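Local coordinates for protein putative hydrolase (Bacteroides ovatus, PDB 4HBS) that is of unknown function but is probably a hydrolase, built as a five-bladed beta-propeller and related by family to the beta-fructosidase clan, at residues G54-D59 and G81-N86; R87-C92 and G390-Y395; Y244-A249 and T287-E292. One frame throughout, in Å; residues are numbered along the deposited sequence.

Contact 1. Residues G54-D59 and G81-N86; sequences GWNGGD and GVINEN
G54 and G81 form an antiparallel hydrogen-bonded pair, with 4.9 Å between their CA atoms. Two backbone bonds close the pair. G54 N donates to G81 O at 3.0 Å. G81 N donates to G54 O at 3.1 Å; this bond is the straighter of the two. The chain turns a corner at both glycines. Strand 55-57 pairs with strand 79-80, while strand 82-84 goes on to join strand 88-93 in another small sheet. The bridge therefore marks the place where one two-stranded sheet gives way to the next. The positive phi of G54 (85°) suits a residue without a CB.

The side chains that meet are N56 and I83, which cross obliquely. CG of N56 lies between the backbone N and the carbonyl carbon, the crowded position (chi1 63°), which sets the carboxamide carbon against the end of I83. I83 CD1 stands over the carboxamide, 3.4 Å from N56 CG. The CG1 methylene of I83 packs beside the stem of N56, with CG1 3.6 Å from N56 CB. The amide nitrogen points at the backbone of G81. N56 ND2 is 3.3 Å from G81 C, beside the peptide that links G81 to V82. The oxygen is used elsewhere: N56 OD1 accepts a hydrogen bond from R89 NH1.

I83 thus covers one face of the carboxamide, while its oxygen and nitrogen are directed at other groups. The packing of I83 and the bond from R89 would limit its rotation. That bond also gives the oxygen of this buried side chain a partner, probably a cationic one.

Contact 2. Residues R87-C92 and G390-Y395; sequences RSRGNC and GSADFY
G390 lies against R87, their CA atoms 4.6 Å apart. Its positive phi favours glycine, and it leads into a short 3-10 segment at 391-392.

S391 comes next. S391 OG accepts the backbone N-H of R89 at 3.1 Å. OG sits between the backbone N and the carbonyl carbon of its own residue (chi1 56°), where it meets that N-H. The same oxygen is hydrogen-bonded to A388 O.

A392 is flanked by two arginines. Its N donates to R87 O at 3.1 Å. A392 CB lies over one face of the R87 guanidinium, 3.6 Å from R87 NH2 and displaced toward the rim. A392 CA lies over a face of the R89 guanidinium. R89 NH2 also makes a weak bond to A392 O, while R89 NE donates to N385 O.

The first segment belongs to the hairpin of strands 82-84 and 88-93. R87 and S88 both face N84 there, a G1 beta bulge. The loop ahead of strand 399-403 packs against this hairpin.

D393 holds the R87 guanidinium in a side-on salt bridge. R87 NE donates to D393 OD2 at 3.1 Å, nearly straight, and R87 NH2 to D393 OD1 at 2.8 Å. Both oxygens are met on their syn sides. The two planes are 27° apart. A bend at chi3 of R87 (-64°) sets NE beside D393 OD2. R87 NH1 binds R51 O, and D393 OD1 also pairs with R396.

Y395 brings its CB to 4.0 Å from R89 NH2.

Contact 3. Residues Y244-A249 and T287-E292; sequences YKVAVA and TIIPLE
V246 holds CG1 anti to its backbone N (chi1 -177°), and I288 holds CG1 between its backbone N and carbonyl carbon (chi1 67°). These settings help bring the two CG1 atoms together, 3.9 Å apart. Strand 245-251 is the middle strand of a five-stranded antiparallel sheet, one blade of the beta-propeller. Residues 287-292 have no regular structure. They follow helix 280-285 and lead toward strand 298-303 in another sheet.

One firm backbone bond joins the segments. I288 N donates to V246 O at 2.7 Å, and the donor lies nearly along the C=O axis. A weak bond runs from V246 N to T287 OG1. T287 also rests on the stem of K245, whose NZ is bonded to N243 O.

The side-chain packing is aliphatic. V246 and I289 meet at about a right angle, with V246 CG2 3.7 Å from I289 CD1. Both side chains also touch M309 of strand 306-312, which belongs to another sheet. I288 reaches the next residue on this side of the strand: its CG2 lies 3.8 Å from V248 CG1, again at about a right angle. Y239 of the neighbouring strand packs against both I288 and V248. An alanine at I288 would probably keep the backbone bond but open a gap beside V246 and V248, whose CG1 methyl groups would lose their isoleucine partners.

V246 O has a second neighbour besides I288 N: T287 CA makes a CA-H...O contact with it at 3.3 Å.

Contacts 1 and 2 are neighbours, with centres about 5 Å apart. Their segments 81-86 and 87-92 form one hairpin, in which V82 O and G90 N are 2.8 Å apart, a probable hydrogen bond. N86 O lies 2.8 Å from G390 N, so the hairpin turn also meets the loop of contact 2. I83 CD1 packs on R89 CB. Contact 3 lies across the centre of the chain, about 37 Å from either of the others between centres. Its nearest atoms are about 15 Å from contact 1 and 17 Å from contact 2. No active site is established. A glycerol, probably from crystallisation, lies about 6 Å from the Y395 side chain.

Contact 1. Residues G54-D59 and G81-N86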
ATOM      1  N   GLY A  54       4.231 -20.024   5.597  1.00 45.86           N
ATOM      2  CA  GLY A  54       4.764 -19.014   4.689  1.00 45.44           C
ATOM      3  C   GLY A  54       4.294 -17.647   5.122  1.00 47.34           C
ATOM      4  O   GLY A  54       4.236 -17.395   6.329  1.00 47.08           O
ATOM      5  N   TRP A  55       3.930 -16.750   4.167  1.00 42.19           N
ATOM      6  CA  TRP A  55       3.465 -15.404   4.557  1.00 40.32           C
ATOM      7  C   TRP A  55       2.309 -15.569   5.515  1.00 44.67           C
ATOM      8  O   TRP A  55       1.352 -16.250   5.166  1.00 45.94           O
ATOM      9  CB  TRP A  55       3.029 -14.561   3.344  1.00 38.29           C
ATOM     10  CG  TRP A  55       2.700 -13.144   3.703  1.00 37.90           C
ATOM     11  CD1 TRP A  55       3.508 -12.057   3.577  1.00 40.17           C
ATOM     12  CD2 TRP A  55       1.475 -12.667   4.271  1.00 37.33           C
ATOM     13  NE1 TRP A  55       2.877 -10.937   4.057  1.00 38.92           N
ATOM     14  CE2 TRP A  55       1.625 -11.283   4.486  1.00 40.18           C
ATOM     15  CE3 TRP A  55       0.295 -13.292   4.711  1.00 38.84           C
ATOM     16  CZ2 TRP A  55       0.627 -10.513   5.083  1.00 38.58           C
ATOM     17  CZ3 TRP A  55      -0.675 -12.528   5.316  1.00 39.51           C
ATOM     18  CH2 TRP A  55      -0.515 -11.156   5.473  1.00 39.28           C
ATOM     19  N   ASN A  56       2.398 -15.009   6.717  1.00 39.04           N
ATOM     20  CA  ASN A  56       1.314 -15.123   7.679  1.00 38.41           C
ATOM     21  C   ASN A  56       1.063 -13.793   8.463  1.00 41.24           C
ATOM     22  O   ASN A  56       0.400 -13.807   9.493  1.00 40.29           O
ATOM     23  CB  ASN A  56       1.600 -16.306   8.621  1.00 37.25           C
ATOM     24  CG  ASN A  56       2.843 -16.162   9.463  1.00 51.56           C
ATOM     25  OD1 ASN A  56       3.020 -15.167  10.166  1.00 39.07           O
ATOM     26  ND2 ASN A  56       3.691 -17.189   9.492  1.00 43.42           N
ATOM     27  N   GLY A  57       1.529 -12.671   7.922  1.00 38.16           N
ATOM     28  CA  GLY A  57       1.406 -11.355   8.543  1.00 37.15           C
ATOM     29  C   GLY A  57       2.334 -10.353   7.887  1.00 40.33           C
ATOM     30  O   GLY A  57       3.449 -10.705   7.509  1.00 38.67           O
ATOM     31  N   GLY A  58       1.871  -9.120   7.722  1.00 38.17           N
ATOM     32  CA  GLY A  58       2.637  -8.116   7.007  1.00 38.02           C
ATOM     33  C   GLY A  58       2.077  -6.716   6.962  1.00 43.21           C
ATOM     34  O   GLY A  58       1.016  -6.416   7.503  1.00 44.30           O
ATOM     35  N   ASP A  59       2.812  -5.880   6.263  1.00 40.26           N
ATOM     36  CA  ASP A  59       2.726  -4.427   6.158  1.00 39.94           C
ATOM     37  C   ASP A  59       2.785  -4.030   4.692  1.00 43.54           C
ATOM     38  O   ASP A  59       3.179  -4.851   3.858  1.00 42.22           O
ATOM     39  CB  ASP A  59       3.980  -3.953   6.879  1.00 42.47           C
ATOM     40  CG  ASP A  59       4.097  -2.548   7.364  1.00 61.32           C
ATOM     41  OD1 ASP A  59       3.501  -2.249   8.401  1.00 61.57           O
ATOM     42  OD2 ASP A  59       5.011  -1.817   6.866  1.00 71.13           O
ATOM     43  N   GLY A  81       6.696 -17.850   8.099  1.00 40.76           N
ATOM     44  CA  GLY A  81       6.961 -18.942   9.017  1.00 40.93           C
ATOM     45  C   GLY A  81       5.751 -19.782   9.343  1.00 45.34           C
ATOM     46  O   GLY A  81       4.953 -20.091   8.457  1.00 45.12           O
ATOM     47  N   VAL A  82       5.594 -20.127  10.628  1.00 42.53           N
ATOM     48  CA  VAL A  82       4.570 -21.051  11.113  1.00 43.04           C
ATOM     49  C   VAL A  82       3.588 -20.403  12.116  1.00 46.50           C
ATOM     50  O   VAL A  82       4.017 -19.731  13.052  1.00 45.80           O
ATOM     51  CB  VAL A  82       5.318 -22.261  11.763  1.00 47.20           C
ATOM     52  CG1 VAL A  82       4.404 -23.082  12.661  1.00 48.13           C
ATOM     53  CG2 VAL A  82       5.938 -23.144  10.692  1.00 47.36           C
ATOM     54  N   ILE A  83       2.272 -20.665  11.937  1.00 43.08           N
ATOM     55  CA  ILE A  83       1.220 -20.228  12.875  1.00 42.34           C
ATOM     56  C   ILE A  83       0.695 -21.493  13.531  1.00 49.80           C
ATOM     57  O   ILE A  83       0.299 -22.431  12.827  1.00 51.65           O
ATOM     58  CB  ILE A  83       0.081 -19.427  12.222  1.00 43.41           C
ATOM     59  CG1 ILE A  83       0.592 -18.193  11.461  1.00 42.41           C
ATOM     60  CG2 ILE A  83      -0.966 -19.063  13.242  1.00 42.43           C
ATOM     61  CD1 ILE A  83       1.248 -17.147  12.282  1.00 49.56           C
ATOM     62  N   ASN A  84       0.687 -21.526  14.865  1.00 45.58           N
ATOM     63  CA  ASN A  84       0.273 -22.692  15.621  1.00 46.39           C
ATOM     64  C   ASN A  84      -1.197 -22.599  16.030  1.00 52.54           C
ATOM     65  O   ASN A  84      -1.920 -21.701  15.599  1.00 51.66           O
ATOM     66  CB  ASN A  84       1.191 -22.841  16.845  1.00 43.99           C
ATOM     67  CG  ASN A  84       2.654 -23.004  16.494  1.00 56.11           C
ATOM     68  OD1 ASN A  84       3.507 -22.247  16.968  1.00 45.00           O
ATOM     69  ND2 ASN A  84       2.993 -24.037  15.703  1.00 47.12           N
ATOM     70  N   GLU A  85      -1.644 -23.582  16.803  1.00 52.31           N
ATOM     71  CA  GLU A  85      -3.001 -23.684  17.334  1.00 53.98           C
ATOM     72  C   GLU A  85      -3.509 -22.326  17.882  1.00 57.55           C
ATOM     73  O   GLU A  85      -2.767 -21.615  18.584  1.00 56.53           O
ATOM     74  CB  GLU A  85      -3.053 -24.755  18.456  1.00 57.81           C
ATOM     75  CG  GLU A  85      -2.716 -26.181  17.999  1.00 77.65           C
ATOM     76  CD  GLU A  85      -1.298 -26.682  18.275  1.00111.13           C
ATOM     77  OE1 GLU A  85      -0.331 -26.080  17.746  1.00 98.14           O
ATOM     78  OE2 GLU A  85      -1.161 -27.715  18.974  1.00111.07           O
ATOM     79  N   ASN A  86      -4.778 -21.979  17.537  1.00 53.67           N
ATOM     80  CA  ASN A  86      -5.479 -20.744  17.939  1.00 51.44           C
ATOM     81  C   ASN A  86      -4.768 -19.488  17.432  1.00 51.44           C
ATOM     82  O   ASN A  86      -4.643 -18.504  18.158  1.00 49.88           O
ATOM     83  CB  ASN A  86      -5.691 -20.669  19.461  1.00 51.55           C
ATOM     84  CG  ASN A  86      -6.362 -21.879  20.034  1.00 72.35           C
ATOM     85  OD1 ASN A  86      -5.796 -22.569  20.878  1.00 66.86           O
ATOM     86  ND2 ASN A  86      -7.590 -22.158  19.604  1.00 65.28           N
TER

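Contact 2. Residues R87-C92 and G390-Y395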
ATOM      1  N   ARG A  87      -4.347 -19.505  16.159  1.00 47.06           N
ATOM      2  CA  ARG A  87      -3.692 -18.359  15.523  1.00 44.60           C
ATOM      3  C   ARG A  87      -2.572 -17.788  16.395  1.00 47.43           C
ATOM      4  O   ARG A  87      -2.492 -16.582  16.575  1.00 47.61           O
ATOM      5  CB  ARG A  87      -4.736 -17.272  15.180  1.00 40.89           C
ATOM      6  CG  ARG A  87      -5.746 -17.699  14.133  1.00 40.92           C
ATOM      7  CD  ARG A  87      -5.123 -17.839  12.759  1.00 42.98           C
ATOM      8  NE  ARG A  87      -4.615 -16.565  12.258  1.00 40.41           N
ATOM      9  CZ  ARG A  87      -3.750 -16.422  11.251  1.00 59.17           C
ATOM     10  NH1 ARG A  87      -3.255 -17.489  10.628  1.00 46.95           N
ATOM     11  NH2 ARG A  87      -3.364 -15.207  10.865  1.00 46.18           N
ATOM     12  N   SER A  88      -1.725 -18.663  16.947  1.00 43.13           N
ATOM     13  CA  SER A  88      -0.619 -18.278  17.804  1.00 41.93           C
ATOM     14  C   SER A  88       0.621 -18.339  16.961  1.00 46.36           C
ATOM     15  O   SER A  88       1.014 -19.429  16.576  1.00 48.52           O
ATOM     16  CB  SER A  88      -0.546 -19.213  19.007  1.00 46.86           C
ATOM     17  OG  SER A  88       0.477 -18.843  19.916  1.00 57.86           O
ATOM     18  N   ARG A  89       1.183 -17.186  16.560  1.00 41.16           N
ATOM     19  CA  ARG A  89       2.351 -17.179  15.676  1.00 40.31           C
ATOM     20  C   ARG A  89       3.559 -17.813  16.356  1.00 47.62           C
ATOM     21  O   ARG A  89       3.835 -17.528  17.517  1.00 47.98           O
ATOM     22  CB  ARG A  89       2.668 -15.758  15.198  1.00 36.50           C
ATOM     23  CG  ARG A  89       3.998 -15.592  14.396  1.00 38.24           C
ATOM     24  CD  ARG A  89       3.884 -14.541  13.296  1.00 38.00           C
ATOM     25  NE  ARG A  89       3.169 -13.350  13.771  1.00 46.72           N
ATOM     26  CZ  ARG A  89       2.217 -12.676  13.117  1.00 60.02           C
ATOM     27  NH1 ARG A  89       1.850 -13.040  11.888  1.00 27.87           N
ATOM     28  NH2 ARG A  89       1.627 -11.626  13.686  1.00 62.37           N
ATOM     29  N   GLY A  90       4.244 -18.681  15.613  1.00 45.82           N
ATOM     30  CA  GLY A  90       5.419 -19.402  16.074  1.00 47.23           C
ATOM     31  C   GLY A  90       6.691 -18.871  15.445  1.00 53.65           C
ATOM     32  O   GLY A  90       6.861 -17.652  15.334  1.00 53.09           O
ATOM     33  N   ASN A  91       7.585 -19.786  15.001  1.00 52.11           N
ATOM     34  CA  ASN A  91       8.869 -19.407  14.425  1.00 52.28           C
ATOM     35  C   ASN A  91       8.725 -18.754  13.052  1.00 56.27           C
ATOM     36  O   ASN A  91       8.306 -19.419  12.110  1.00 56.55           O
ATOM     37  CB  ASN A  91       9.809 -20.613  14.337  1.00 56.98           C
ATOM     38  CG  ASN A  91      10.228 -21.178  15.676  1.00 87.41           C
ATOM     39  OD1 ASN A  91      10.215 -20.494  16.711  1.00 83.69           O
ATOM     40  ND2 ASN A  91      10.685 -22.423  15.675  1.00 82.79           N
ATOM     41  N   CYS A  92       9.106 -17.444  12.943  1.00 52.36           N
ATOM     42  CA  CYS A  92       9.010 -16.655  11.707  1.00 50.89           C
ATOM     43  C   CYS A  92      10.258 -15.840  11.422  1.00 50.14           C
ATOM     44  O   CYS A  92      11.003 -15.472  12.320  1.00 50.09           O
ATOM     45  CB  CYS A  92       7.794 -15.732  11.758  1.00 51.22           C
ATOM     46  SG  CYS A  92       6.202 -16.587  11.712  1.00 56.21           S
ATOM     47  N   GLY A 390      -4.269 -15.912  19.012  1.00 46.99           N
ATOM     48  CA  GLY A 390      -4.630 -14.755  18.201  1.00 45.23           C
ATOM     49  C   GLY A 390      -3.532 -13.767  17.886  1.00 47.57           C
ATOM     50  O   GLY A 390      -3.754 -12.860  17.084  1.00 46.68           O
ATOM     51  N   SER A 391      -2.327 -13.941  18.464  1.00 44.29           N
ATOM     52  CA  SER A 391      -1.170 -13.060  18.236  1.00 42.64           C
ATOM     53  C   SER A 391      -0.868 -12.871  16.776  1.00 47.44           C
ATOM     54  O   SER A 391      -0.402 -11.792  16.385  1.00 49.28           O
ATOM     55  CB  SER A 391       0.062 -13.613  18.936  1.00 44.75           C
ATOM     56  OG  SER A 391       0.338 -14.935  18.523  1.00 49.56           O
ATOM     57  N   ALA A 392      -1.157 -13.893  15.947  1.00 42.56           N
ATOM     58  CA  ALA A 392      -0.932 -13.806  14.508  1.00 41.35           C
ATOM     59  C   ALA A 392      -1.683 -12.633  13.830  1.00 45.93           C
ATOM     60  O   ALA A 392      -1.194 -12.100  12.828  1.00 45.98           O
ATOM     61  CB  ALA A 392      -1.344 -15.112  13.835  1.00 42.23           C
ATOM     62  N   ASP A 393      -2.854 -12.226  14.382  1.00 41.76           N
ATOM     63  CA  ASP A 393      -3.773 -11.301  13.724  1.00 40.52           C
ATOM     64  C   ASP A 393      -3.712  -9.789  14.110  1.00 42.19           C
ATOM     65  O   ASP A 393      -4.616  -9.027  13.736  1.00 40.77           O
ATOM     66  CB  ASP A 393      -5.177 -11.859  13.895  1.00 42.42           C
ATOM     67  CG  ASP A 393      -5.371 -13.165  13.154  1.00 45.35           C
ATOM     68  OD1 ASP A 393      -4.986 -13.239  11.960  1.00 41.22           O
ATOM     69  OD2 ASP A 393      -5.814 -14.145  13.789  1.00 55.17           O
ATOM     70  N   PHE A 394      -2.610  -9.331  14.699  1.00 36.85           N
ATOM     71  CA  PHE A 394      -2.441  -7.896  14.913  1.00 35.18           C
ATOM     72  C   PHE A 394      -1.850  -7.310  13.658  1.00 41.63           C
ATOM     73  O   PHE A 394      -2.317  -6.302  13.133  1.00 41.50           O
ATOM     74  CB  PHE A 394      -1.502  -7.615  16.098  1.00 36.01           C
ATOM     75  CG  PHE A 394      -2.132  -7.800  17.454  1.00 36.54           C
ATOM     76  CD1 PHE A 394      -3.164  -6.970  17.877  1.00 38.81           C
ATOM     77  CD2 PHE A 394      -1.645  -8.749  18.337  1.00 37.91           C
ATOM     78  CE1 PHE A 394      -3.682  -7.075  19.166  1.00 39.90           C
ATOM     79  CE2 PHE A 394      -2.207  -8.896  19.606  1.00 41.80           C
ATOM     80  CZ  PHE A 394      -3.221  -8.056  20.013  1.00 39.85           C
ATOM     81  N   TYR A 395      -0.797  -7.970  13.176  1.00 39.73           N
ATOM     82  CA  TYR A 395       0.005  -7.543  12.065  1.00 39.00           C
ATOM     83  C   TYR A 395      -0.338  -8.216  10.731  1.00 44.44           C
ATOM     84  O   TYR A 395       0.449  -8.986  10.184  1.00 45.35           O
ATOM     85  CB  TYR A 395       1.441  -7.817  12.440  1.00 40.54           C
ATOM     86  CG  TYR A 395       2.419  -7.025  11.633  1.00 42.77           C
ATOM     87  CD1 TYR A 395       2.484  -5.643  11.743  1.00 43.86           C
ATOM     88  CD2 TYR A 395       3.314  -7.656  10.782  1.00 44.30           C
ATOM     89  CE1 TYR A 395       3.384  -4.905  11.001  1.00 44.12           C
ATOM     90  CE2 TYR A 395       4.239  -6.931  10.055  1.00 45.48           C
ATOM     91  CZ  TYR A 395       4.284  -5.553  10.179  1.00 52.58           C
ATOM     92  OH  TYR A 395       5.212  -4.814   9.510  1.00 54.98           O
TER

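Contact 3. Residues Y244-A249 and T287-E292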
ATOM      1  N   TYR A 244       1.818  15.761   6.695  1.00 55.18           N
ATOM      2  CA  TYR A 244       0.434  15.630   6.250  1.00 54.83           C
ATOM      3  C   TYR A 244       0.007  16.653   5.159  1.00 59.70           C
ATOM      4  O   TYR A 244      -1.188  16.900   4.993  1.00 60.13           O
ATOM      5  CB  TYR A 244      -0.508  15.685   7.452  1.00 56.29           C
ATOM      6  CG  TYR A 244      -0.170  14.655   8.503  1.00 57.80           C
ATOM      7  CD1 TYR A 244      -0.543  13.326   8.350  1.00 58.85           C
ATOM      8  CD2 TYR A 244       0.579  14.997   9.626  1.00 59.08           C
ATOM      9  CE1 TYR A 244      -0.205  12.361   9.301  1.00 59.30           C
ATOM     10  CE2 TYR A 244       0.916  14.045  10.589  1.00 59.36           C
ATOM     11  CZ  TYR A 244       0.557  12.718  10.404  1.00 67.14           C
ATOM     12  OH  TYR A 244       0.855  11.766  11.365  1.00 67.76           O
ATOM     13  N   LYS A 245       0.973  17.177   4.370  1.00 56.23           N
ATOM     14  CA  LYS A 245       0.712  18.084   3.243  1.00 56.59           C
ATOM     15  C   LYS A 245       0.984  17.277   2.012  1.00 60.34           C
ATOM     16  O   LYS A 245       2.034  16.650   1.958  1.00 60.12           O
ATOM     17  CB  LYS A 245       1.589  19.336   3.319  1.00 59.19           C
ATOM     18  CG  LYS A 245       1.037  20.350   4.307  1.00 66.53           C
ATOM     19  CD  LYS A 245       2.103  21.174   5.005  1.00 74.45           C
ATOM     20  CE  LYS A 245       1.619  21.715   6.328  1.00 85.62           C
ATOM     21  NZ  LYS A 245       1.777  20.722   7.434  1.00 96.78           N
ATOM     22  N   VAL A 246       0.030  17.224   1.050  1.00 56.09           N
ATOM     23  CA  VAL A 246       0.145  16.386  -0.155  1.00 54.30           C
ATOM     24  C   VAL A 246       0.754  17.161  -1.300  1.00 59.47           C
ATOM     25  O   VAL A 246       0.137  18.109  -1.770  1.00 60.77           O
ATOM     26  CB  VAL A 246      -1.227  15.816  -0.586  1.00 56.55           C
ATOM     27  CG1 VAL A 246      -1.081  14.893  -1.792  1.00 55.58           C
ATOM     28  CG2 VAL A 246      -1.917  15.098   0.564  1.00 54.98           C
ATOM     29  N   ALA A 247       1.940  16.741  -1.779  1.00 55.50           N
ATOM     30  CA  ALA A 247       2.622  17.354  -2.929  1.00 56.17           C
ATOM     31  C   ALA A 247       2.578  16.377  -4.108  1.00 58.11           C
ATOM     32  O   ALA A 247       2.434  15.178  -3.896  1.00 55.48           O
ATOM     33  CB  ALA A 247       4.056  17.693  -2.561  1.00 57.12           C
ATOM     34  N   VAL A 248       2.702  16.880  -5.330  1.00 56.62           N
ATOM     35  CA  VAL A 248       2.634  16.040  -6.532  1.00 56.68           C
ATOM     36  C   VAL A 248       3.771  16.363  -7.542  1.00 62.98           C
ATOM     37  O   VAL A 248       4.218  17.511  -7.666  1.00 63.86           O
ATOM     38  CB  VAL A 248       1.237  16.178  -7.207  1.00 60.54           C
ATOM     39  CG1 VAL A 248       0.987  17.602  -7.703  1.00 62.20           C
ATOM     40  CG2 VAL A 248       1.052  15.171  -8.344  1.00 60.04           C
ATOM     41  N   ALA A 249       4.219  15.310  -8.245  1.00 59.21           N
ATOM     42  CA  ALA A 249       5.198  15.359  -9.332  1.00 60.10           C
ATOM     43  C   ALA A 249       4.648  14.523 -10.471  1.00 64.20           C
ATOM     44  O   ALA A 249       3.634  13.854 -10.268  1.00 63.84           O
ATOM     45  CB  ALA A 249       6.539  14.817  -8.870  1.00 59.97           C
ATOM     46  N   THR A 287       1.106  22.271  -1.055  1.00 58.81           N
ATOM     47  CA  THR A 287       0.104  21.242  -0.744  1.00 56.79           C
ATOM     48  C   THR A 287      -1.047  21.299  -1.779  1.00 61.33           C
ATOM     49  O   THR A 287      -1.491  22.401  -2.117  1.00 64.09           O
ATOM     50  CB  THR A 287      -0.416  21.387   0.704  1.00 62.22           C
ATOM     51  OG1 THR A 287      -1.245  20.265   0.995  1.00 61.14           O
ATOM     52  CG2 THR A 287      -1.209  22.673   0.946  1.00 62.10           C
ATOM     53  N   ILE A 288      -1.494  20.134  -2.312  1.00 54.45           N
ATOM     54  CA  ILE A 288      -2.578  20.106  -3.300  1.00 54.12           C
ATOM     55  C   ILE A 288      -3.942  19.777  -2.644  1.00 58.72           C
ATOM     56  O   ILE A 288      -4.927  19.699  -3.360  1.00 59.61           O
ATOM     57  CB  ILE A 288      -2.268  19.197  -4.531  1.00 55.96           C
ATOM     58  CG1 ILE A 288      -2.199  17.694  -4.191  1.00 53.42           C
ATOM     59  CG2 ILE A 288      -0.980  19.669  -5.213  1.00 57.16           C
ATOM     60  CD1 ILE A 288      -2.344  16.822  -5.365  1.00 55.74           C
ATOM     61  N   ILE A 289      -4.008  19.665  -1.304  1.00 55.45           N
ATOM     62  CA  ILE A 289      -5.258  19.468  -0.533  1.00 55.22           C
ATOM     63  C   ILE A 289      -5.496  20.793   0.213  1.00 63.47           C
ATOM     64  O   ILE A 289      -4.603  21.648   0.174  1.00 65.34           O
ATOM     65  CB  ILE A 289      -5.164  18.235   0.420  1.00 55.59           C
ATOM     66  CG1 ILE A 289      -3.924  18.296   1.348  1.00 54.86           C
ATOM     67  CG2 ILE A 289      -5.149  16.976  -0.391  1.00 54.39           C
ATOM     68  CD1 ILE A 289      -3.983  17.402   2.521  1.00 55.91           C
ATOM     69  N   PRO A 290      -6.628  21.031   0.913  1.00 60.77           N
ATOM     70  CA  PRO A 290      -6.781  22.323   1.620  1.00 62.11           C
ATOM     71  C   PRO A 290      -5.741  22.504   2.736  1.00 68.11           C
ATOM     72  O   PRO A 290      -5.165  21.523   3.228  1.00 66.50           O
ATOM     73  CB  PRO A 290      -8.206  22.267   2.169  1.00 63.62           C
ATOM     74  CG  PRO A 290      -8.887  21.196   1.381  1.00 67.16           C
ATOM     75  CD  PRO A 290      -7.828  20.192   1.077  1.00 61.49           C
ATOM     76  N   LEU A 291      -5.496  23.765   3.135  1.00 67.55           N
ATOM     77  CA  LEU A 291      -4.494  24.093   4.176  1.00 67.71           C
ATOM     78  C   LEU A 291      -5.000  23.713   5.586  1.00 70.21           C
ATOM     79  O   LEU A 291      -4.209  23.532   6.521  1.00 68.00           O
ATOM     80  CB  LEU A 291      -4.129  25.595   4.130  1.00 70.17           C
ATOM     81  CG  LEU A 291      -3.131  26.009   3.037  1.00 76.01           C
ATOM     82  CD1 LEU A 291      -3.657  25.690   1.630  1.00 76.23           C
ATOM     83  CD2 LEU A 291      -2.798  27.493   3.144  1.00 81.16           C
ATOM     84  N   GLU A 292      -6.320  23.537   5.694  1.00 67.72           N
ATOM     85  CA  GLU A 292      -7.044  23.179   6.915  1.00 67.34           C
ATOM     86  C   GLU A 292      -7.265  21.634   6.980  1.00 68.09           C
ATOM     87  O   GLU A 292      -7.927  21.146   7.903  1.00 67.06           O
ATOM     88  CB  GLU A 292      -8.400  23.962   6.995  1.00 70.40           C
ATOM     89  CG  GLU A 292      -9.044  24.295   5.646  1.00 85.16           C
ATOM     90  CD  GLU A 292     -10.484  24.756   5.660  1.00116.16           C
ATOM     91  OE1 GLU A 292     -11.020  25.049   6.754  1.00120.08           O
ATOM     92  OE2 GLU A 292     -11.077  24.831   4.558  1.00108.34           O
TER